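Local coordinates for protein angel homolog 2 (Homo sapiens, PDB 6RW0) that removes 2',3'-cyclic phosphates as a phosphatase of the CCR4 family of deadenylases, and probably binds the 3'-untranslated regions of mRNA, at residues 161-166 and 284-289; 165-170 and 203-208; 16-21 and 395-400; 337-342 and 389-394. One frame throughout, in Å; residues are numbered along the deposited sequence.

Contact 1 of 4, residues 161-166 and 284-289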
loop_
_atom_site.group_PDB
_atom_site.type_symbol
_atom_site.label_atom_id
_atom_site.label_comp_id
_atom_site.label_asym_id
_atom_site.label_seq_id
_atom_site.Cartn_x
_atom_site.Cartn_y
_atom_site.Cartn_z
ATOM N N PRO A 161 -10.525 6.022 19.638
ATOM C CA PRO A 161 -11.677 6.727 20.150
ATOM C C PRO A 161 -11.268 7.833 21.129
ATOM O O PRO A 161 -12.043 8.683 21.323
ATOM C CB PRO A 161 -12.522 5.647 20.822
ATOM C CG PRO A 161 -11.571 4.547 21.133
ATOM C CD PRO A 161 -10.424 4.665 20.145
ATOM N N ASP A 162 -10.084 7.748 21.721
ATOM C CA ASP A 162 -9.608 8.718 22.699
ATOM C C ASP A 162 -8.864 9.897 22.077
ATOM O O ASP A 162 -8.403 10.774 22.816
ATOM C CB ASP A 162 -8.707 8.011 23.732
ATOM C CG ASP A 162 -7.525 7.259 23.095
ATOM O OD1 ASP A 162 -7.670 6.687 21.991
ATOM O OD2 ASP A 162 -6.440 7.226 23.715
ATOM N N ILE A 163 -8.744 9.951 20.752
ATOM C CA ILE A 163 -7.988 10.986 20.046
ATOM C C ILE A 163 -8.867 11.500 18.915
ATOM O O ILE A 163 -9.072 10.799 17.917
ATOM C CB ILE A 163 -6.656 10.445 19.508
ATOM C CG1 ILE A 163 -5.817 9.946 20.691
ATOM C CG2 ILE A 163 -5.924 11.503 18.709
ATOM C CD1 ILE A 163 -4.597 9.186 20.290
ATOM N N SER A 164 -9.392 12.720 19.063
ATOM C CA SER A 164 -10.370 13.213 18.098
ATOM C C SER A 164 -9.821 13.240 16.679
ATOM O O SER A 164 -10.568 13.016 15.721
ATOM C CB SER A 164 -10.869 14.591 18.518
ATOM O OG SER A 164 -11.675 14.480 19.680
ATOM N N LEU A 165 -8.525 13.494 16.516
ATOM C CA LEU A 165 -7.936 13.524 15.185
ATOM C C LEU A 165 -8.170 12.222 14.439
ATOM O O LEU A 165 -8.413 12.223 13.224
ATOM C CB LEU A 165 -6.431 13.756 15.327
ATOM C CG LEU A 165 -5.572 13.604 14.082
ATOM C CD1 LEU A 165 -5.930 14.667 13.056
ATOM C CD2 LEU A 165 -4.084 13.700 14.395
ATOM N N LEU A 166 -8.049 11.104 15.140
ATOM C CA LEU A 166 -7.982 9.784 14.521
ATOM C C LEU A 166 -9.359 9.127 14.516
ATOM O O LEU A 166 -9.583 8.066 15.095
ATOM C CB LEU A 166 -6.944 8.933 15.238
ATOM C CG LEU A 166 -5.510 9.362 14.926
ATOM C CD1 LEU A 166 -4.534 8.690 15.886
ATOM C CD2 LEU A 166 -5.103 9.067 13.483
ATOM N N PRO A 284 0.265 14.099 22.195
ATOM C CA PRO A 284 1.103 13.199 22.974
ATOM C C PRO A 284 0.436 11.894 23.422
ATOM O O PRO A 284 1.128 10.950 23.584
ATOM C CB PRO A 284 1.501 13.972 24.237
ATOM C CG PRO A 284 0.929 15.343 24.101
ATOM C CD PRO A 284 0.170 15.428 22.802
ATOM N N ASN A 285 -0.894 11.831 23.525
ATOM C CA ASN A 285 -1.592 10.597 23.959
ATOM C C ASN A 285 -1.573 9.507 22.872
ATOM O O ASN A 285 -2.005 8.442 23.176
ATOM C CB ASN A 285 -2.954 10.857 24.606
ATOM C CG ASN A 285 -4.005 11.421 23.691
ATOM O OD1 ASN A 285 -3.694 12.216 22.834
ATOM N ND2 ASN A 285 -5.245 11.046 23.925
ATOM N N LEU A 286 -1.162 9.785 21.634
ATOM C CA LEU A 286 -0.931 8.738 20.621
ATOM C C LEU A 286 0.232 7.841 21.071
ATOM O O LEU A 286 0.205 6.681 20.770
ATOM C CB LEU A 286 -0.651 9.364 19.256
ATOM C CG LEU A 286 -0.552 8.344 18.127
ATOM C CD1 LEU A 286 -1.774 7.456 18.105
ATOM C CD2 LEU A 286 -0.362 9.008 16.783
ATOM N N GLY A 287 1.246 8.391 21.726
ATOM C CA GLY A 287 2.401 7.598 22.177
ATOM C C GLY A 287 3.373 7.262 21.063
ATOM O O GLY A 287 3.921 6.204 21.089
ATOM N N ILE A 288 3.459 8.138 20.080
ATOM C CA ILE A 288 4.407 7.971 18.957
ATOM C C ILE A 288 5.254 9.245 18.877
ATOM O O ILE A 288 4.703 10.319 18.828
ATOM C CB ILE A 288 3.677 7.625 17.647
ATOM C CG1 ILE A 288 3.004 6.258 17.770
ATOM C CG2 ILE A 288 4.637 7.674 16.473
ATOM C CD1 ILE A 288 2.155 5.881 16.577
ATOM N N SER A 289 6.574 9.112 18.825
ATOM C CA SER A 289 7.502 10.258 18.784
ATOM C C SER A 289 7.530 10.864 17.385
ATOM O O SER A 289 7.079 10.244 16.453
ATOM C CB SER A 289 8.882 9.824 19.185
ATOM O OG SER A 289 9.512 9.143 18.126
HETATM O O HOH W 1 -5.586 8.762 25.764
#
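Ile-163 and Leu-286 are the residues whose CA atoms come nearest, 7.4 Å apart, too far for backbone pairing, so side chains bridge the gap. It is a loop-to-loop contact of the DNase I-like domain: 161-166 belongs to the loop between strands 148-157 and 171-179, and a 3-10 turn at 284-286 faces it. Asn-285 has CG between its backbone N and carbonyl carbon (chi1 66°), and its amide meets Ile-163 tip to tip, with ND2 3.5 Å from Ile-163 CG1. ND2 also gives a weak hydrogen bond to Asp-162 O, 3.4 Å long and bent to 137° at the hydrogen. A water makes a second link, accepting from Asn-285 ND2 and donating to Asp-162 OD2, the oxygen that is also salt-bridged to Arg-160. An alanine in place of Asn-285 would probably leave Asp-162 O without this weak donor, break the water bridge and open a gap beside Ile-163 CG1. Beside this polar link the contact is apolar: Ile-163 CD1 lies 3.7 Å from Leu-286 CA. Leu-166 and Leu-286 cross at about a right angle, bringing Leu-166 CD1 to 3.8 Å from Leu-286 CD1.

Contact 2 of 4, residues 165-170 and 203-208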
loop_
_atom_site.group_PDB
_atom_site.type_symbol
_atom_site.label_atom_id
_atom_site.label_comp_id
_atom_site.label_asym_id
_atom_site.label_seq_id
_atom_site.Cartn_x
_atom_site.Cartn_y
_atom_site.Cartn_z
ATOM N N LEU A 165 -8.525 13.494 16.516
ATOM C CA LEU A 165 -7.936 13.524 15.185
ATOM C C LEU A 165 -8.170 12.222 14.439
ATOM O O LEU A 165 -8.413 12.223 13.224
ATOM C CB LEU A 165 -6.431 13.756 15.327
ATOM C CG LEU A 165 -5.572 13.604 14.082
ATOM C CD1 LEU A 165 -5.930 14.667 13.056
ATOM C CD2 LEU A 165 -4.084 13.700 14.395
ATOM N N LEU A 166 -8.049 11.104 15.140
ATOM C CA LEU A 166 -7.982 9.784 14.521
ATOM C C LEU A 166 -9.359 9.127 14.516
ATOM O O LEU A 166 -9.583 8.066 15.095
ATOM C CB LEU A 166 -6.944 8.933 15.238
ATOM C CG LEU A 166 -5.510 9.362 14.926
ATOM C CD1 LEU A 166 -4.534 8.690 15.886
ATOM C CD2 LEU A 166 -5.103 9.067 13.483
ATOM N N ASP A 167 -10.280 9.767 13.796
ATOM C CA ASP A 167 -11.670 9.339 13.768
ATOM C C ASP A 167 -12.023 8.507 12.539
ATOM O O ASP A 167 -13.210 8.261 12.298
ATOM C CB ASP A 167 -12.606 10.550 13.888
ATOM C CG ASP A 167 -12.440 11.559 12.755
ATOM O OD1 ASP A 167 -11.735 11.277 11.772
ATOM O OD2 ASP A 167 -13.030 12.660 12.858
ATOM N N ARG A 168 -11.036 8.043 11.781
ATOM C CA ARG A 168 -11.276 7.297 10.553
ATOM C C ARG A 168 -10.934 5.817 10.725
ATOM O O ARG A 168 -10.090 5.445 11.550
ATOM C CB ARG A 168 -10.462 7.910 9.408
ATOM C CG ARG A 168 -10.780 9.393 9.136
ATOM C CD ARG A 168 -12.244 9.588 8.853
ATOM N NE ARG A 168 -12.558 10.575 7.818
ATOM C CZ ARG A 168 -12.585 11.889 8.020
ATOM N NH1 ARG A 168 -12.285 12.385 9.213
ATOM N NH2 ARG A 168 -12.918 12.713 7.033
ATOM N N ASP A 169 -11.583 4.975 9.916
ATOM C CA ASP A 169 -11.598 3.526 10.130
ATOM C C ASP A 169 -10.482 2.756 9.433
ATOM O O ASP A 169 -10.472 1.515 9.488
ATOM C CB ASP A 169 -12.970 2.972 9.753
ATOM C CG ASP A 169 -14.034 3.374 10.757
ATOM O OD1 ASP A 169 -13.809 3.185 11.984
ATOM O OD2 ASP A 169 -15.076 3.912 10.318
ATOM N N ASN A 170 -9.494 3.435 8.878
ATOM C CA ASN A 170 -8.456 2.748 8.128
ATOM C C ASN A 170 -7.575 1.895 9.036
ATOM O O ASN A 170 -7.487 2.098 10.259
ATOM C CB ASN A 170 -7.624 3.769 7.368
ATOM C CG ASN A 170 -8.471 4.639 6.481
ATOM O OD1 ASN A 170 -8.918 5.715 6.896
ATOM N ND2 ASN A 170 -8.755 4.155 5.270
ATOM N N GLY A 203 -4.578 15.612 5.220
ATOM C CA GLY A 203 -3.168 15.197 5.234
ATOM C C GLY A 203 -2.675 14.991 6.651
ATOM O O GLY A 203 -1.711 14.289 6.822
ATOM N N ASP A 204 -3.265 15.701 7.606
ATOM C CA ASP A 204 -2.951 15.528 9.037
ATOM C C ASP A 204 -3.303 14.092 9.440
ATOM O O ASP A 204 -2.498 13.450 10.050
ATOM C CB ASP A 204 -3.706 16.556 9.882
ATOM C CG ASP A 204 -5.206 16.641 9.672
ATOM O OD1 ASP A 204 -5.675 16.330 8.601
ATOM O OD2 ASP A 204 -5.860 17.025 10.598
ATOM N N ILE A 205 -4.466 13.598 9.060
ATOM C CA ILE A 205 -4.817 12.213 9.354
ATOM C C ILE A 205 -3.909 11.257 8.596
ATOM O O ILE A 205 -3.407 10.282 9.164
ATOM C CB ILE A 205 -6.311 11.937 9.095
ATOM C CG1 ILE A 205 -7.173 12.847 9.957
ATOM C CG2 ILE A 205 -6.583 10.460 9.379
ATOM C CD1 ILE A 205 -8.634 12.688 9.677
ATOM N N LYS A 206 -3.665 11.521 7.307
ATOM C CA LYS A 206 -2.823 10.628 6.516
ATOM C C LYS A 206 -1.441 10.450 7.134
ATOM O O LYS A 206 -0.930 9.326 7.214
ATOM C CB LYS A 206 -2.648 11.162 5.100
ATOM C CG LYS A 206 -3.725 10.853 4.123
ATOM C CD LYS A 206 -3.086 10.960 2.734
ATOM C CE LYS A 206 -3.942 10.316 1.674
ATOM N NZ LYS A 206 -5.146 11.081 1.364
ATOM N N LEU A 207 -0.772 11.562 7.483
ATOM C CA LEU A 207 0.574 11.465 8.049
ATOM C C LEU A 207 0.558 10.747 9.388
ATOM O O LEU A 207 1.496 10.006 9.708
ATOM C CB LEU A 207 1.205 12.849 8.214
ATOM C CG LEU A 207 1.762 13.414 6.912
ATOM C CD1 LEU A 207 2.107 14.876 7.095
ATOM C CD2 LEU A 207 2.969 12.636 6.428
ATOM N N THR A 208 -0.498 10.932 10.179
ATOM C CA THR A 208 -0.564 10.265 11.472
ATOM C C THR A 208 -0.801 8.769 11.296
ATOM O O THR A 208 -0.197 7.956 12.000
ATOM C CB THR A 208 -1.643 10.909 12.343
ATOM O OG1 THR A 208 -1.400 12.323 12.460
ATOM C CG2 THR A 208 -1.641 10.344 13.753
#
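The guanidinium of Arg-168 meets Ile-205 obliquely, NH1 lying 3.7 Å from CD1, while Asp-167 OD1 lies at its edge, in plane, beside NH1. That carboxylate oxygen is 2.8 Å from Arg-168 NH1 and only 5° out of the guanidinium plane; it is met on its syn side, making a salt bridge within one loop. The Arg-168 chain, bent at chi2 and chi3, crosses Ile-205 at about a right angle. The loop runs through an inverse gamma turn centred on Leu-166 and packs against the first turns of helix 203-220 in the DNase I-like fold. Leu-165 slides past Ile-205 in the opposite direction, with CD1 3.8 Å from Ile-205 CG1. The same methyl lies 3.4 Å from Asp-204 OD2, a carboxylate oxygen whose charge is met by Arg-202 and Arg-275. The other methyl of Leu-165, CD2, comes tip to tip against Thr-208 and stands 3.6 Å from OG1. In Thr-208, chi1 of -55° sets OG1 beside the backbone N, which leaves CG2 anti to that N, and this methyl lies 3.7 Å from Leu-166 CD2. Replacing Thr-208 by alanine would probably open a gap next to the Leu-165 and Leu-166 methyls and take one of two donors from Asp-204 O. Both donors come from Thr-208, the backbone N and the hydroxyl, and they reach the oxygen from opposite faces of its carbonyl plane. The hydroxyl bond, from Thr-208 OG1 to Asp-204 O, measures 2.9 Å, with the donor tilted 26° from that plane.

Contact 3 of 4, residues 16-21 and 395-400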
loop_
_atom_site.group_PDB
_atom_site.type_symbol
_atom_site.label_atom_id
_atom_site.label_comp_id
_atom_site.label_asym_id
_atom_site.label_seq_id
_atom_site.Cartn_x
_atom_site.Cartn_y
_atom_site.Cartn_z
ATOM N N ILE A 16 0.575 -2.004 -25.900
ATOM C CA ILE A 16 0.220 -1.809 -24.472
ATOM C C ILE A 16 0.540 -3.133 -23.793
ATOM O O ILE A 16 -0.227 -4.058 -23.957
ATOM C CB ILE A 16 -1.247 -1.416 -24.291
ATOM C CG1 ILE A 16 -1.570 -0.155 -25.087
ATOM C CG2 ILE A 16 -1.553 -1.246 -22.811
ATOM C CD1 ILE A 16 -3.002 0.245 -25.019
ATOM N N LYS A 17 1.660 -3.214 -23.106
ATOM C CA LYS A 17 2.078 -4.483 -22.489
ATOM C C LYS A 17 2.726 -4.201 -21.138
ATOM O O LYS A 17 3.392 -3.198 -21.018
ATOM C CB LYS A 17 3.071 -5.217 -23.407
ATOM C CG LYS A 17 3.556 -6.560 -22.879
ATOM C CD LYS A 17 4.248 -7.463 -23.866
ATOM C CE LYS A 17 4.598 -8.793 -23.231
ATOM N NZ LYS A 17 5.310 -9.694 -24.164
ATOM N N ARG A 18 2.553 -5.105 -20.184
ATOM C CA ARG A 18 3.264 -5.043 -18.901
ATOM C C ARG A 18 4.407 -6.049 -19.047
ATOM O O ARG A 18 4.121 -7.207 -19.253
ATOM C CB ARG A 18 2.303 -5.355 -17.758
ATOM C CG ARG A 18 1.185 -4.334 -17.656
ATOM C CD ARG A 18 0.493 -4.389 -16.312
ATOM N NE ARG A 18 1.405 -3.955 -15.284
ATOM C CZ ARG A 18 1.181 -4.053 -13.989
ATOM N NH1 ARG A 18 0.025 -4.518 -13.556
ATOM N NH2 ARG A 18 2.121 -3.687 -13.145
ATOM N N ASN A 19 5.631 -5.597 -18.926
ATOM C CA ASN A 19 6.838 -6.421 -19.130
ATOM C C ASN A 19 7.593 -6.627 -17.832
ATOM O O ASN A 19 7.530 -5.779 -17.007
ATOM C CB ASN A 19 7.835 -5.695 -20.034
ATOM C CG ASN A 19 7.194 -5.053 -21.239
ATOM O OD1 ASN A 19 7.007 -3.850 -21.301
ATOM N ND2 ASN A 19 6.838 -5.873 -22.191
ATOM N N TRP A 20 8.299 -7.734 -17.699
ATOM C CA TRP A 20 9.230 -7.888 -16.570
ATOM C C TRP A 20 10.462 -7.074 -16.933
ATOM O O TRP A 20 11.054 -7.344 -17.965
ATOM C CB TRP A 20 9.609 -9.345 -16.353
ATOM C CG TRP A 20 8.686 -10.094 -15.458
ATOM C CD1 TRP A 20 7.906 -11.149 -15.803
ATOM C CD2 TRP A 20 8.418 -9.829 -14.075
ATOM N NE1 TRP A 20 7.173 -11.563 -14.729
ATOM C CE2 TRP A 20 7.457 -10.763 -13.664
ATOM C CE3 TRP A 20 8.856 -8.873 -13.165
ATOM C CZ2 TRP A 20 6.971 -10.791 -12.363
ATOM C CZ3 TRP A 20 8.387 -8.910 -11.878
ATOM C CH2 TRP A 20 7.463 -9.859 -11.487
ATOM N N GLU A 21 10.777 -6.054 -16.177
ATOM C CA GLU A 21 11.989 -5.273 -16.354
ATOM C C GLU A 21 12.982 -5.761 -15.314
ATOM O O GLU A 21 12.700 -5.698 -14.111
ATOM C CB GLU A 21 11.741 -3.784 -16.139
ATOM C CG GLU A 21 10.831 -3.132 -17.136
ATOM C CD GLU A 21 10.640 -1.656 -16.842
ATOM O OE1 GLU A 21 11.006 -1.204 -15.729
ATOM O OE2 GLU A 21 10.126 -0.949 -17.731
ATOM N N LEU A 395 7.331 -5.575 -12.582
ATOM C CA LEU A 395 6.375 -5.689 -13.684
ATOM C C LEU A 395 5.968 -4.283 -14.103
ATOM O O LEU A 395 5.296 -3.575 -13.348
ATOM C CB LEU A 395 5.147 -6.485 -13.261
ATOM C CG LEU A 395 4.136 -6.754 -14.384
ATOM C CD1 LEU A 395 4.765 -7.714 -15.370
ATOM C CD2 LEU A 395 2.833 -7.288 -13.846
ATOM N N SER A 396 6.332 -3.889 -15.317
ATOM C CA SER A 396 6.190 -2.489 -15.698
ATOM C C SER A 396 4.731 -2.037 -15.661
ATOM O O SER A 396 3.801 -2.810 -15.916
ATOM C CB SER A 396 6.802 -2.254 -17.075
ATOM O OG SER A 396 6.121 -2.974 -18.081
ATOM N N LEU A 397 4.523 -0.756 -15.357
ATOM C CA LEU A 397 3.200 -0.116 -15.208
ATOM C C LEU A 397 2.802 0.492 -16.564
ATOM O O LEU A 397 3.442 0.206 -17.549
ATOM C CB LEU A 397 3.326 0.884 -14.044
ATOM C CG LEU A 397 3.163 0.270 -12.660
ATOM C CD1 LEU A 397 3.535 1.291 -11.604
ATOM C CD2 LEU A 397 1.751 -0.224 -12.441
ATOM N N LEU A 398 1.710 1.222 -16.606
ATOM C CA LEU A 398 1.160 1.815 -17.830
ATOM C C LEU A 398 0.903 3.296 -17.611
ATOM O O LEU A 398 0.991 3.764 -16.513
ATOM C CB LEU A 398 -0.142 1.091 -18.162
ATOM C CG LEU A 398 -0.030 -0.409 -18.382
ATOM C CD1 LEU A 398 -1.404 -1.005 -18.542
ATOM C CD2 LEU A 398 0.828 -0.720 -19.590
ATOM N N THR A 399 0.669 4.002 -18.695
ATOM C CA THR A 399 0.311 5.426 -18.660
ATOM C C THR A 399 -1.208 5.580 -18.615
ATOM O O THR A 399 -1.924 4.638 -18.864
ATOM C CB THR A 399 0.875 6.182 -19.865
ATOM O OG1 THR A 399 0.151 5.723 -20.995
ATOM C CG2 THR A 399 2.357 5.979 -20.060
ATOM N N GLU A 400 -1.659 6.794 -18.321
ATOM C CA GLU A 400 -3.083 7.164 -18.311
ATOM C C GLU A 400 -3.632 6.933 -19.723
ATOM O O GLU A 400 -4.692 6.400 -19.847
ATOM C CB GLU A 400 -3.216 8.630 -17.895
ATOM C CG GLU A 400 -4.626 9.164 -17.993
ATOM C CD GLU A 400 -4.772 10.594 -17.510
ATOM O OE1 GLU A 400 -3.768 11.168 -17.138
ATOM O OE2 GLU A 400 -5.880 11.094 -17.539
HETATM O O HOH W 2 4.707 -1.173 -19.557
#
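Two torsions bring the polar groups of Arg-18 and Ser-396 to their partners. In Ser-396, chi1 of 64° sets OG between the backbone N and the carbonyl carbon, where it accepts from Asn-19 N at 2.8 Å. In Arg-18 the chain bends at chi3 (67°), placing NE 2.7 Å from Ser-396 O. That bond is nearly straight, 174° at the hydrogen, and the oxygen lies close to the guanidinium plane. NH2 of Arg-18 adds a bond to Leu-395 O of 3.2 Å, the donor standing well above that carbonyl plane, and a weak one to Ser-396 O. The guanidinium is also held by Pro-420 O at NH1. Across one of its faces lies Leu-395 CD2, 3.6 Å above the plane and over the centre of the Arg-18 group.

Backbone atoms complete the junction: Ser-396 N donates to Asn-19 O at 2.8 Å, beside an antiparallel non-hydrogen-bonded pair of Trp-20 with Leu-395 (CA to CA 4.6 Å). Strand 20-22 thus forms an edge of the seven-stranded sheet, next to strand 390-395. Leu-395 CB lies 4.3 Å above the Trp-20 ring, offset toward its rim. A water accepts from Ser-396 OG and donates to Lys-17 O and Leu-397 O.

The chemistry implies that an N-terminal segment is held to the fold largely by hydrogen bonds, most of them to backbone carbonyls, with Leu-395 packed alongside: Ser-396 O receives a charged donor, which probably polarises it, while Ser-396 OG acts as acceptor to the chain and donor to water.

Contact 4 of 4, residues 337-342 and 389-394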
loop_
_atom_site.group_PDB
_atom_site.type_symbol
_atom_site.label_atom_id
_atom_site.label_comp_id
_atom_site.label_asym_id
_atom_site.label_seq_id
_atom_site.Cartn_x
_atom_site.Cartn_y
_atom_site.Cartn_z
ATOM N N SER A 337 13.496 2.304 -0.417
ATOM C CA SER A 337 13.420 2.637 -1.826
ATOM C C SER A 337 12.057 2.219 -2.349
ATOM O O SER A 337 11.366 1.396 -1.750
ATOM C CB SER A 337 14.499 1.887 -2.609
ATOM O OG SER A 337 15.790 2.378 -2.293
ATOM N N SER A 338 11.678 2.796 -3.481
ATOM C CA SER A 338 10.449 2.439 -4.170
ATOM C C SER A 338 10.790 1.503 -5.320
ATOM O O SER A 338 11.743 1.745 -6.066
ATOM C CB SER A 338 9.759 3.687 -4.719
ATOM O OG SER A 338 8.675 3.349 -5.573
ATOM N N VAL A 339 9.999 0.444 -5.481
ATOM C CA VAL A 339 10.212 -0.468 -6.603
ATOM C C VAL A 339 10.129 0.281 -7.928
ATOM O O VAL A 339 10.966 0.096 -8.819
ATOM C CB VAL A 339 9.220 -1.644 -6.556
ATOM C CG1 VAL A 339 9.183 -2.383 -7.907
ATOM C CG2 VAL A 339 9.603 -2.587 -5.431
ATOM N N TYR A 340 9.106 1.114 -8.085
ATOM C CA TYR A 340 8.861 1.840 -9.318
ATOM C C TYR A 340 9.432 3.248 -9.263
ATOM O O TYR A 340 9.538 3.859 -8.197
ATOM C CB TYR A 340 7.365 1.873 -9.583
ATOM C CG TYR A 340 6.804 0.502 -9.877
ATOM C CD1 TYR A 340 6.858 -0.019 -11.150
ATOM C CD2 TYR A 340 6.249 -0.280 -8.881
ATOM C CE1 TYR A 340 6.340 -1.272 -11.439
ATOM C CE2 TYR A 340 5.748 -1.541 -9.154
ATOM C CZ TYR A 340 5.792 -2.032 -10.433
ATOM O OH TYR A 340 5.267 -3.280 -10.687
ATOM N N SER A 341 9.838 3.741 -10.437
ATOM C CA SER A 341 10.439 5.062 -10.566
ATOM C C SER A 341 9.447 6.145 -10.979
ATOM O O SER A 341 9.805 7.329 -10.957
ATOM C CB SER A 341 11.602 5.012 -11.562
ATOM O OG SER A 341 11.112 4.771 -12.862
ATOM N N HIS A 342 8.214 5.783 -11.334
ATOM C CA HIS A 342 7.060 6.665 -11.453
ATOM C C HIS A 342 6.976 7.420 -12.777
ATOM O O HIS A 342 5.941 8.028 -13.045
ATOM C CB HIS A 342 6.924 7.657 -10.278
ATOM C CG HIS A 342 7.136 7.011 -8.946
ATOM N ND1 HIS A 342 6.414 5.914 -8.538
ATOM C CD2 HIS A 342 8.011 7.281 -7.950
ATOM C CE1 HIS A 342 6.828 5.543 -7.339
ATOM N NE2 HIS A 342 7.808 6.345 -6.968
ATOM N N LEU A 389 17.574 -5.304 0.744
ATOM C CA LEU A 389 17.102 -6.277 -0.254
ATOM C C LEU A 389 17.560 -5.773 -1.617
ATOM O O LEU A 389 17.687 -4.585 -1.779
ATOM C CB LEU A 389 15.578 -6.345 -0.227
ATOM C CG LEU A 389 14.971 -7.050 0.972
ATOM C CD1 LEU A 389 13.473 -6.810 0.999
ATOM C CD2 LEU A 389 15.288 -8.530 0.938
ATOM N N LYS A 390 17.821 -6.673 -2.547
ATOM C CA LYS A 390 18.159 -6.285 -3.926
ATOM C C LYS A 390 16.903 -6.453 -4.774
ATOM O O LYS A 390 16.265 -7.482 -4.682
ATOM C CB LYS A 390 19.289 -7.149 -4.483
ATOM C CG LYS A 390 20.558 -7.124 -3.659
ATOM C CD LYS A 390 21.455 -5.961 -3.969
ATOM C CE LYS A 390 22.865 -6.164 -3.445
ATOM N NZ LYS A 390 23.400 -7.508 -3.779
ATOM N N LEU A 391 16.551 -5.428 -5.520
ATOM C CA LEU A 391 15.445 -5.527 -6.462
ATOM C C LEU A 391 15.960 -6.191 -7.730
ATOM O O LEU A 391 16.842 -5.652 -8.405
ATOM C CB LEU A 391 14.883 -4.148 -6.788
ATOM C CG LEU A 391 13.747 -4.174 -7.807
ATOM C CD1 LEU A 391 12.551 -4.924 -7.277
ATOM C CD2 LEU A 391 13.351 -2.755 -8.177
ATOM N N LEU A 392 15.419 -7.363 -8.047
ATOM C CA LEU A 392 15.838 -8.072 -9.249
ATOM C C LEU A 392 15.019 -7.678 -10.471
ATOM O O LEU A 392 15.567 -7.570 -11.576
ATOM C CB LEU A 392 15.691 -9.579 -9.029
ATOM C CG LEU A 392 16.512 -10.219 -7.914
ATOM C CD1 LEU A 392 16.157 -11.706 -7.800
ATOM C CD2 LEU A 392 17.994 -10.031 -8.192
ATOM N N ALA A 393 13.714 -7.481 -10.302
ATOM C CA ALA A 393 12.832 -7.223 -11.431
ATOM C C ALA A 393 11.528 -6.623 -10.929
ATOM O O ALA A 393 11.153 -6.776 -9.763
ATOM C CB ALA A 393 12.529 -8.514 -12.198
ATOM N N ARG A 394 10.828 -5.950 -11.839
ATOM C CA ARG A 394 9.512 -5.401 -11.549
ATOM C C ARG A 394 8.645 -5.535 -12.792
ATOM O O ARG A 394 9.149 -5.596 -13.917
ATOM C CB ARG A 394 9.588 -3.932 -11.128
ATOM C CG ARG A 394 10.140 -3.026 -12.199
ATOM C CD ARG A 394 10.410 -1.628 -11.664
ATOM N NE ARG A 394 11.033 -0.849 -12.725
ATOM C CZ ARG A 394 11.879 0.156 -12.542
ATOM N NH1 ARG A 394 12.217 0.546 -11.322
ATOM N NH2 ARG A 394 12.384 0.773 -13.601
#
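Arg-394 reaches across to Val-339 with a chain extended from CG to NE, after chi1 of 62° has set CG between the backbone N and the carbonyl carbon. Its NH1 donates to Val-339 O at 2.8 Å, with an angle of 152° at the hydrogen. The donor lies in the plane of the Val-339 carbonyl, and the oxygen sits at the guanidinium edge. NE forms a salt bridge with Glu-21 OE1. Nearer the backbone, Arg-394 CB is 3.6 Å from Val-339 CG1, the two side chains sliding past each other in opposite directions.

Val-339 carries CG1 anti to its backbone N, and that methyl also lies over one face of the Tyr-340 ring, 3.7 Å above the plane and toward the rim. Strand 336-338 and strand 390-395 belong to different sheets of the DNase I-like alpha/beta sandwich, so this contact joins the two layers. Strand 390-395 carries a classic beta bulge here, with Leu-392 and Ala-393 both facing Lys-424.

Tyr-340 also slides past Arg-394, its CD1 3.9 Å from Arg-394 CD. The ring and guanidinium planes are 19° apart. At the far end of the ring, Tyr-340 OH is hydrogen-bonded to Leu-395 O and Leu-422 N. Leu-391 crosses Val-339 at about a right angle, its CD1 4.2 Å from Val-339 CG2, while its CD2 lies 3.8 Å from Val-339 O.

Contacts 1 and 2 share Leu-165 and Leu-166 and lie together on one side of the chain's centre; they meet where Leu-286 CD2 packs 3.5 Å from Thr-208 CG2. Contacts 3 and 4, on the opposite side, share strand 390-395 and touch through the Glu-21 to Arg-394 salt bridge and a probable hydrogen bond from Tyr-340 OH to Leu-395 O. Contact 1 is buried although farthest from the centre, loop packing with one weak hydrogen bond and a water bridge; the others are partly buried. Contact 2 sets a loop on a helix without hydrogen bonds between them. Contact 3, at the sheet edge, relies on hydrogen bonds involving backbone atoms, whereas contact 4, nearest the centre, combines a single such bond with packing between sheets.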